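Local atomic coordinates of isoaspartyl dipeptidase (Fervidobacterium islandicum, PDB entry 7CDH), a protein that probably hydrolyses isoaspartyl (beta-aspartyl) dipeptides as a zinc-dependent M38 metallopeptidase of the amidohydrolase family, in keeping with a role in protein repair. Residues A[60-65]-A[78-83]; A[90-95]-A[122-127]; A[282-287]-A[305-310]. One frame throughout, in Å; residues are numbered along the deposited sequence.

How the contacts relate
The three contacts follow one another along the chain and belong to the TIM-barrel-like catalytic domain of the amidohydrolase family. Contact 2 pairs strands 90-95 and 122-127 of the large barrel sheet. Contact 1, whose centre lies about 9 Å from that of contact 2, follows strand 51-59 and supplies two zinc-binding histidines; contact 3, about 9 Å from contact 1 and 13 Å from contact 2 between centres, continues strand 280-283 and supplies the zinc-binding aspartate. Contacts 1 and 3 therefore meet at one zinc ion and are also joined by probable hydrogen bonds, whereas contact 2 lies alongside contact 1, through Val-62 and Val-94. A metal site is thus assembled from distant parts of the chain.

Contact 1 of 3, residues A[60-65]-A[78-83]; sequences PHVHIT and PELKIS. With ZN (zinc ion), chain L.
The His-X-His metal motif of the amidohydrolase family, His-61 and His-63, lies on the same short segment whose next residue, Ile-64, meets Leu-80 just ahead of helix 82-86. Leu-80 N gives its hydrogen to Ile-64 O at 2.9 Å in a nearly straight bond, 172° at the hydrogen, with the donor standing above the carbonyl plane. The same carbonyl oxygen is flanked by CB of Glu-79, which also lies against Thr-65 O; here the two backbones come close, with 4.3 Å between Thr-65 CA and Glu-79 CA. The CB of Leu-80 points toward segment 60-65, and with CG anti to the backbone N (chi1 -179°) the branch that touches is CD2. Leu-80 CD2 lies 4.1 Å from Ile-64 CG2 and 4.2 Å from Val-62 CG1, the leucine crossing the valine side chain at about a right angle. Val-62 and Ile-64, which meet Leu-80, alternate in sequence with the ligands His-61 and His-63. On the metal side, His-61 NE2 binds the zinc ion at 2.1 Å and His-63 NE2 binds it at 2.3 Å; Glu-156 and Asp-285 complete this site. Both rings are also held at ND1, since His-61 ND1 is bonded to Asn-193 and His-63 ND1 to the carbonyl of Cys-96, which fixes each ring's rotation. His-63 is itself the centre of an inverse gamma turn, which helps lead the chain from strand 61-62 into the loop. Around the contact, Val-62 and Ile-64 pack on Val-93 of strand 90-95, while Ile-64 and Thr-65 lie against helix 106-118.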
# COMPACT_ATOMS: atom_id res chain seq x y z
N PRO A 60 -21.22 24.43 18.59
CA PRO A 60 -21.01 23.28 17.69
C PRO A 60 -19.91 23.43 16.62
O PRO A 60 -19.84 22.64 15.70
CB PRO A 60 -22.37 23.24 16.99
CG PRO A 60 -22.70 24.71 16.82
CD PRO A 60 -22.32 25.31 18.16
N HIS A 61 -19.08 24.46 16.72
CA HIS A 61 -18.00 24.69 15.74
C HIS A 61 -16.83 25.47 16.36
O HIS A 61 -16.85 26.71 16.33
CB HIS A 61 -18.60 25.39 14.53
CG HIS A 61 -17.62 25.57 13.44
ND1 HIS A 61 -17.53 24.70 12.39
CD2 HIS A 61 -16.65 26.49 13.26
CE1 HIS A 61 -16.57 25.09 11.59
NE2 HIS A 61 -15.98 26.16 12.12
N VAL A 62 -15.85 24.74 16.92
CA VAL A 62 -14.62 25.30 17.56
C VAL A 62 -13.36 24.60 17.05
O VAL A 62 -13.30 23.37 17.01
CB VAL A 62 -14.69 25.20 19.09
CG1 VAL A 62 -13.48 25.81 19.75
CG2 VAL A 62 -15.96 25.87 19.59
N HIS A 63 -12.36 25.37 16.64
CA HIS A 63 -11.04 24.83 16.26
C HIS A 63 -10.26 24.61 17.53
O HIS A 63 -9.40 25.39 17.76
CB HIS A 63 -10.36 25.74 15.25
CG HIS A 63 -11.12 25.79 13.97
ND1 HIS A 63 -11.15 24.74 13.11
CD2 HIS A 63 -11.94 26.73 13.44
CE1 HIS A 63 -11.92 25.04 12.06
NE2 HIS A 63 -12.42 26.25 12.24
N ILE A 64 -10.61 23.59 18.32
CA ILE A 64 -10.03 23.36 19.66
C ILE A 64 -8.49 23.20 19.61
O ILE A 64 -7.83 23.53 20.65
CB ILE A 64 -10.72 22.18 20.35
CG1 ILE A 64 -10.52 20.83 19.65
CG2 ILE A 64 -12.18 22.50 20.54
CD1 ILE A 64 -11.15 19.65 20.43
N THR A 65 -7.90 22.73 18.50
CA THR A 65 -6.43 22.51 18.44
C THR A 65 -5.71 23.75 17.89
O THR A 65 -4.48 23.75 17.89
CB THR A 65 -6.03 21.29 17.61
OG1 THR A 65 -6.33 21.54 16.25
CG2 THR A 65 -6.69 20.03 18.11
N PRO A 78 -3.31 29.68 18.40
CA PRO A 78 -3.12 28.78 19.53
C PRO A 78 -4.34 27.87 19.74
O PRO A 78 -5.39 28.14 19.21
CB PRO A 78 -2.86 29.70 20.74
CG PRO A 78 -3.20 31.11 20.31
CD PRO A 78 -3.40 31.09 18.80
N GLU A 79 -4.15 26.82 20.53
CA GLU A 79 -5.22 25.87 20.91
C GLU A 79 -6.17 26.57 21.89
O GLU A 79 -5.84 27.63 22.40
CB GLU A 79 -4.59 24.55 21.35
CG GLU A 79 -4.00 24.50 22.75
CD GLU A 79 -3.66 23.09 23.23
OE1 GLU A 79 -3.99 22.13 22.52
OE2 GLU A 79 -3.07 22.94 24.33
N LEU A 80 -7.37 26.04 22.06
CA LEU A 80 -8.41 26.58 22.97
C LEU A 80 -7.94 26.39 24.40
O LEU A 80 -7.42 25.30 24.68
CB LEU A 80 -9.68 25.76 22.76
CG LEU A 80 -10.85 26.20 23.62
CD1 LEU A 80 -11.35 27.56 23.15
CD2 LEU A 80 -11.96 25.18 23.57
N LYS A 81 -8.16 27.36 25.28
CA LYS A 81 -7.93 27.13 26.74
C LYS A 81 -9.28 26.76 27.37
O LYS A 81 -10.27 27.42 27.03
CB LYS A 81 -7.33 28.36 27.41
CG LYS A 81 -6.37 29.21 26.57
CD LYS A 81 -4.90 29.05 26.96
CE LYS A 81 -4.42 30.02 28.02
NZ LYS A 81 -4.85 31.41 27.75
N ILE A 82 -9.35 25.75 28.23
CA ILE A 82 -10.63 25.40 28.90
C ILE A 82 -11.14 26.60 29.70
O ILE A 82 -12.36 26.82 29.73
CB ILE A 82 -10.56 24.15 29.79
CG1 ILE A 82 -11.98 23.85 30.25
CG2 ILE A 82 -9.58 24.32 30.96
CD1 ILE A 82 -12.25 22.39 30.50
N SER A 83 -10.24 27.34 30.35
CA SER A 83 -10.59 28.56 31.11
C SER A 83 -11.39 29.56 30.24
O SER A 83 -12.27 30.20 30.80
CB SER A 83 -9.34 29.19 31.70
OG SER A 83 -8.68 29.99 30.73
ZN ZN L . -14.32 26.99 11.12

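Contact 2 of 3, residues A[90-95]-A[122-127]; sequences VTTVVG and NTFIYT
Thr-91 and Asn-122 begin the parallel pairing of strands 90-95 and 122-127. Among the backbone hydrogen bonds, Val-93 N reaches Asn-122 O at 2.9 Å, Phe-124 N reaches Val-93 O, Gly-95 N reaches Phe-124 O at 2.8 Å, and Tyr-126 N reaches Gly-95 O. CA-H...O contacts, such as Ile-125 CA to Gly-95 O, lie between them.

The polar side-chain bond is at the start of the pair. Thr-91 O accepts from Asn-122 N at 3.1 Å and from Asn-122 ND2 at 2.6 Å, the two donors arriving from opposite faces of the carbonyl plane. CG of Asn-122 stands beside its own backbone N (chi1 -52°), which brings the amide back to the same acceptor. An alanine here would probably leave Thr-91 O with the backbone donor alone of this pair.

Apolar contacts line the face carrying Thr-92, Val-94 and Phe-124: Thr-92 CG2 meets the edge of the Phe-124 ring at CE1, 4.0 Å away, and Val-94 CG1 lies 3.6 Å from Tyr-126 CE2.

Helix 106-118 completes the beta-alpha-beta crossover and packs on Thr-123 and Ile-125, while strands 51-59 and 151-159 flank the pair.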
# COMPACT_ATOMS: atom_id res chain seq x y z
N VAL A 90 -19.67 28.18 27.91
CA VAL A 90 -19.68 27.02 26.96
C VAL A 90 -19.26 25.75 27.70
O VAL A 90 -18.12 25.68 28.14
CB VAL A 90 -18.75 27.32 25.78
CG1 VAL A 90 -18.65 26.12 24.86
CG2 VAL A 90 -19.22 28.56 25.04
N THR A 91 -20.17 24.79 27.85
CA THR A 91 -19.94 23.51 28.57
C THR A 91 -19.81 22.36 27.56
O THR A 91 -19.48 21.25 27.94
CB THR A 91 -21.07 23.24 29.58
OG1 THR A 91 -22.35 23.36 28.97
CG2 THR A 91 -21.01 24.17 30.77
N THR A 92 -20.17 22.59 26.31
CA THR A 92 -20.06 21.56 25.28
C THR A 92 -19.48 22.21 24.04
O THR A 92 -19.91 23.33 23.69
CB THR A 92 -21.38 20.86 24.98
OG1 THR A 92 -21.80 20.18 26.16
CG2 THR A 92 -21.25 19.89 23.83
N VAL A 93 -18.51 21.52 23.45
CA VAL A 93 -17.76 22.00 22.26
C VAL A 93 -17.73 20.85 21.25
O VAL A 93 -17.65 19.71 21.65
CB VAL A 93 -16.39 22.47 22.75
CG1 VAL A 93 -15.26 22.16 21.81
CG2 VAL A 93 -16.43 23.96 23.05
N VAL A 94 -17.87 21.18 19.99
CA VAL A 94 -17.66 20.25 18.85
C VAL A 94 -16.49 20.80 18.08
O VAL A 94 -16.61 21.95 17.54
CB VAL A 94 -18.90 20.10 17.97
CG1 VAL A 94 -18.69 18.95 17.00
CG2 VAL A 94 -20.16 19.83 18.78
N GLY A 95 -15.39 20.03 18.08
CA GLY A 95 -14.08 20.42 17.52
C GLY A 95 -13.93 19.89 16.11
O GLY A 95 -14.30 18.73 15.85
N ASN A 122 -17.44 18.90 27.92
CA ASN A 122 -18.06 17.83 27.10
C ASN A 122 -17.64 18.13 25.67
O ASN A 122 -17.78 19.34 25.27
CB ASN A 122 -19.60 17.84 27.13
CG ASN A 122 -20.15 17.87 28.54
OD1 ASN A 122 -20.37 16.82 29.15
ND2 ASN A 122 -20.38 19.07 29.05
N THR A 123 -17.10 17.14 24.97
CA THR A 123 -16.43 17.36 23.66
C THR A 123 -16.84 16.29 22.66
O THR A 123 -16.95 15.11 23.06
CB THR A 123 -14.91 17.32 23.79
OG1 THR A 123 -14.55 16.00 24.25
CG2 THR A 123 -14.43 18.34 24.77
N PHE A 124 -16.97 16.69 21.41
CA PHE A 124 -17.17 15.79 20.26
C PHE A 124 -16.33 16.37 19.14
O PHE A 124 -15.95 17.55 19.20
CB PHE A 124 -18.65 15.67 19.87
CG PHE A 124 -19.52 15.32 21.05
CD1 PHE A 124 -20.00 16.30 21.88
CD2 PHE A 124 -19.77 13.99 21.37
CE1 PHE A 124 -20.70 15.97 23.03
CE2 PHE A 124 -20.55 13.67 22.47
CZ PHE A 124 -20.99 14.65 23.31
N ILE A 125 -16.02 15.55 18.15
CA ILE A 125 -15.18 16.04 17.04
C ILE A 125 -15.84 15.60 15.74
O ILE A 125 -16.61 14.66 15.76
CB ILE A 125 -13.73 15.52 17.21
CG1 ILE A 125 -13.63 14.01 17.07
CG2 ILE A 125 -13.17 15.97 18.56
CD1 ILE A 125 -12.22 13.53 16.94
N TYR A 126 -15.50 16.29 14.68
CA TYR A 126 -15.62 15.81 13.30
C TYR A 126 -14.32 15.11 12.90
O TYR A 126 -13.25 15.43 13.41
CB TYR A 126 -15.83 17.00 12.37
CG TYR A 126 -17.10 17.78 12.60
CD1 TYR A 126 -18.26 17.42 11.98
CD2 TYR A 126 -17.12 18.93 13.37
CE1 TYR A 126 -19.42 18.17 12.12
CE2 TYR A 126 -18.26 19.69 13.52
CZ TYR A 126 -19.41 19.31 12.88
OH TYR A 126 -20.56 20.02 12.99
N THR A 127 -14.43 14.21 11.94
CA THR A 127 -13.32 13.71 11.11
C THR A 127 -13.29 14.58 9.87
O THR A 127 -14.16 15.46 9.76
CB THR A 127 -13.45 12.22 10.80
OG1 THR A 127 -12.27 12.01 10.05
CG2 THR A 127 -14.67 11.82 10.00

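Contact 3 of 3, residues A[282-287]-A[305-310]; sequences ISSDGQ and GSVSAV. With ZN (zinc ion), chain L.
Ser-284 and Val-307 touch where the loop after barrel strand 280-283, which carries the zinc ligand Asp-285, meets the type I turn of residues 306-309 leading into helix 309-318. This is the close-packed part: Ser-284 is buried among Ser-306, Val-307, Ala-309 and Val-310, with its CB 3.6 Å from Val-307 CA. Its OG, set between the backbone N and the carbonyl carbon (chi1 49°), faces Val-307 CG1 while bonding to Asp-59 of strand 51-59. Nearby, Gly-305 CA lies 3.5 Å from Asp-285 O in a CA-H...O contact. The carbonyl oxygen Gly-305 O accepts from Gln-287 N at 2.8 Å, 163° at the hydrogen, with the donor above the carbonyl plane. Toward the helix, Ile-282 CD1 meets Val-310 by van der Waals contact only, 3.9 Å from Val-310 O and 4.4 Å from Val-310 CG1.

The packing is looser at the Gln-287 side chain, which is joined to segment 305-310 through a water molecule that donates to Gln-287 OE1 and accepts from Val-307 N, while Gln-287 NE2 bonds to Pro-78 O. CG of Asp-285 is anti to its backbone N (chi1 -153°), and Asp-285 OD1 binds the zinc ion at 2.4 Å.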
# COMPACT_ATOMS: atom_id res chain seq x y z
N ILE A 282 -25.97 29.16 16.42
CA ILE A 282 -24.74 29.98 16.28
C ILE A 282 -23.51 29.21 16.81
O ILE A 282 -23.65 28.27 17.66
CB ILE A 282 -24.93 31.33 17.00
CG1 ILE A 282 -25.16 31.16 18.50
CG2 ILE A 282 -26.04 32.12 16.32
CD1 ILE A 282 -24.99 32.44 19.28
N SER A 283 -22.34 29.63 16.33
CA SER A 283 -21.03 29.05 16.72
C SER A 283 -19.96 30.14 16.74
O SER A 283 -20.04 31.11 15.95
CB SER A 283 -20.68 27.91 15.79
OG SER A 283 -20.43 28.39 14.47
N SER A 284 -18.96 30.00 17.60
CA SER A 284 -17.87 31.01 17.74
C SER A 284 -16.97 30.96 16.53
O SER A 284 -16.47 32.04 16.11
CB SER A 284 -17.07 30.80 18.97
OG SER A 284 -16.66 29.45 19.07
N ASP A 285 -16.75 29.75 16.01
CA ASP A 285 -15.58 29.47 15.15
C ASP A 285 -14.32 29.78 15.96
O ASP A 285 -13.41 30.46 15.45
CB ASP A 285 -15.66 30.30 13.87
CG ASP A 285 -14.93 29.64 12.72
OD1 ASP A 285 -14.51 28.51 12.93
OD2 ASP A 285 -14.84 30.24 11.62
N GLY A 286 -14.31 29.40 17.23
CA GLY A 286 -13.28 29.80 18.18
C GLY A 286 -11.92 29.30 17.73
O GLY A 286 -11.88 28.17 17.24
N GLN A 287 -10.87 30.12 17.93
CA GLN A 287 -9.46 29.90 17.47
C GLN A 287 -9.36 29.96 15.94
O GLN A 287 -8.26 29.80 15.41
CB GLN A 287 -8.91 28.59 18.03
CG GLN A 287 -9.18 28.45 19.51
CD GLN A 287 -8.72 29.67 20.28
OE1 GLN A 287 -9.49 30.32 20.98
NE2 GLN A 287 -7.46 29.99 20.13
N GLY A 305 -11.32 33.86 16.28
CA GLY A 305 -12.56 33.51 16.99
C GLY A 305 -12.32 33.33 18.49
O GLY A 305 -11.33 32.69 18.86
N SER A 306 -13.22 33.85 19.34
CA SER A 306 -13.33 33.53 20.79
C SER A 306 -14.66 32.80 21.04
O SER A 306 -15.64 33.19 20.45
CB SER A 306 -13.20 34.77 21.65
OG SER A 306 -13.05 34.39 23.03
N VAL A 307 -14.64 31.78 21.89
CA VAL A 307 -15.87 31.10 22.37
C VAL A 307 -16.73 32.10 23.17
O VAL A 307 -17.95 31.84 23.31
CB VAL A 307 -15.56 29.83 23.19
CG1 VAL A 307 -14.95 28.76 22.32
CG2 VAL A 307 -14.68 30.12 24.38
N SER A 308 -16.14 33.21 23.65
CA SER A 308 -16.88 34.33 24.28
C SER A 308 -17.94 34.89 23.31
O SER A 308 -18.98 35.43 23.78
CB SER A 308 -15.93 35.41 24.79
OG SER A 308 -15.47 36.24 23.73
N ALA A 309 -17.75 34.72 22.01
CA ALA A 309 -18.73 35.21 21.02
C ALA A 309 -20.14 34.66 21.29
O ALA A 309 -21.10 35.29 20.85
CB ALA A 309 -18.28 34.88 19.63
N VAL A 310 -20.30 33.52 21.95
CA VAL A 310 -21.62 32.86 21.98
C VAL A 310 -22.54 33.64 22.93
O VAL A 310 -23.67 34.02 22.54
CB VAL A 310 -21.51 31.37 22.34
CG1 VAL A 310 -22.86 30.82 22.78
CG2 VAL A 310 -20.98 30.56 21.16
ZN ZN L . -14.32 26.99 11.12
O HOH W 1 -11.92 30.99 22.12